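Local atomic coordinates of lipoprotein (Bacteroides vulgatus, PDB entry 3U6G), a protein that is of unknown function but is a lipoprotein domain with an immunoglobulin-like fold, placed in a family of PLAT/LH2 and C2-like calcium-binding lipoproteins. Residues A[14-17]-A[18-22]. Numbering follows the deposited sequence. Where two conformers were deposited one is given.
Sequences IQQS and GDTDS
Gln16 OE1 meets a water at 2.7 Å, and the same water lies 3.0 Å from Thr20 O, so a single molecule can bridge the glutamine side chain and the backbone of the turn that follows its strand. The water can donate to either oxygen, though acceptors near it outnumber its protons. The other end of the amide is held as well: Gln16 NE2 bonds to Thr58 O, which sets how the flat group is turned, with the water as a possible second hold. CG lies between the backbone N and the carbonyl carbon (chi1 59°), and from there the glutamine chain runs extended (chi2 164°), across the strand direction, to the turn at Thr20. There the threonine methyl rests against the amide, Thr20 CG2 being 3.7 Å from Gln16 CD; Thr20 CG2 also lies 4.0 Å from Ser17 C. That methyl is turned back to the strand because it stands anti to the threonine carbonyl carbon. Gly18 ends the strand with a positive phi of 122°, where a CB would clash with Ser17 O; the sharper bend comes at Asp19, the centre of an inverse gamma turn whose Thr20 N to Gly18 O bond is weak. Ser22 N to Asp19 O (2.9 Å) closes the short 3-10 segment. Asp19 OD2 accepts from Arg87 N. This surface turn leads from strand 10-18 to strand 24-33, while Leu88 of the antiparallel neighbour 87-96 packs against both Gln16 and Thr20.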
# COMPACT_ATOMS: atom_id res chain seq x y z
N ILE A 14 1.87 -14.02 3.14
CA ILE A 14 0.79 -14.26 2.18
C ILE A 14 0.85 -15.70 1.71
O ILE A 14 1.92 -16.21 1.35
CB ILE A 14 0.90 -13.32 0.96
CG1 ILE A 14 0.90 -11.86 1.42
CG2 ILE A 14 -0.24 -13.58 -0.00
CD1 ILE A 14 1.28 -10.86 0.37
N GLN A 15 -0.30 -16.37 1.73
CA GLN A 15 -0.42 -17.73 1.20
C GLN A 15 -1.58 -17.79 0.23
O GLN A 15 -2.62 -17.21 0.49
CB GLN A 15 -0.68 -18.73 2.31
CG GLN A 15 0.45 -18.84 3.32
CD GLN A 15 0.22 -19.94 4.33
OE1 GLN A 15 -0.78 -19.96 5.04
NE2 GLN A 15 1.17 -20.88 4.42
N GLN A 16 -1.43 -18.51 -0.87
CA GLN A 16 -2.54 -18.69 -1.80
C GLN A 16 -2.75 -20.16 -2.07
O GLN A 16 -1.83 -20.94 -1.93
CB GLN A 16 -2.29 -17.95 -3.12
CG GLN A 16 -1.03 -18.38 -3.85
CD GLN A 16 -1.01 -17.92 -5.29
OE1 GLN A 16 -2.02 -17.43 -5.81
NE2 GLN A 16 0.15 -18.06 -5.94
N SER A 17 -3.99 -20.49 -2.45
CA SER A 17 -4.37 -21.86 -2.81
C SER A 17 -5.54 -21.82 -3.78
O SER A 17 -6.29 -20.84 -3.83
CB SER A 17 -4.76 -22.65 -1.55
OG SER A 17 -5.77 -21.99 -0.81
N GLY A 18 -5.68 -22.87 -4.58
CA GLY A 18 -6.81 -23.03 -5.49
C GLY A 18 -6.30 -23.16 -6.90
O GLY A 18 -5.23 -23.69 -7.14
N ASP A 19 -7.09 -22.62 -7.84
CA ASP A 19 -6.73 -22.62 -9.25
C ASP A 19 -5.79 -21.43 -9.51
O ASP A 19 -6.13 -20.48 -10.21
CB ASP A 19 -8.02 -22.54 -10.09
CG ASP A 19 -8.99 -23.67 -9.77
OD1 ASP A 19 -8.53 -24.83 -9.71
OD2 ASP A 19 -10.20 -23.41 -9.55
N THR A 20 -4.59 -21.51 -8.94
CA THR A 20 -3.65 -20.39 -8.90
C THR A 20 -3.19 -19.94 -10.28
O THR A 20 -2.88 -18.76 -10.47
CB THR A 20 -2.41 -20.69 -8.03
OG1 THR A 20 -1.71 -21.83 -8.52
CG2 THR A 20 -2.82 -20.92 -6.57
N ASP A 21 -3.18 -20.85 -11.25
CA ASP A 21 -2.82 -20.49 -12.62
C ASP A 21 -3.90 -19.69 -13.34
O ASP A 21 -3.65 -19.15 -14.41
CB ASP A 21 -2.48 -21.75 -13.42
CG ASP A 21 -1.27 -22.47 -12.88
OD1 ASP A 21 -0.30 -21.78 -12.48
OD2 ASP A 21 -1.28 -23.71 -12.83
N SER A 22 -5.10 -19.61 -12.76
CA SER A 22 -6.22 -18.86 -13.36
C SER A 22 -6.31 -17.44 -12.82
O SER A 22 -7.13 -16.65 -13.30
CB SER A 22 -7.53 -19.61 -13.12
OG SER A 22 -7.49 -20.88 -13.75
O HOH W 1 -1.99 -16.77 -8.40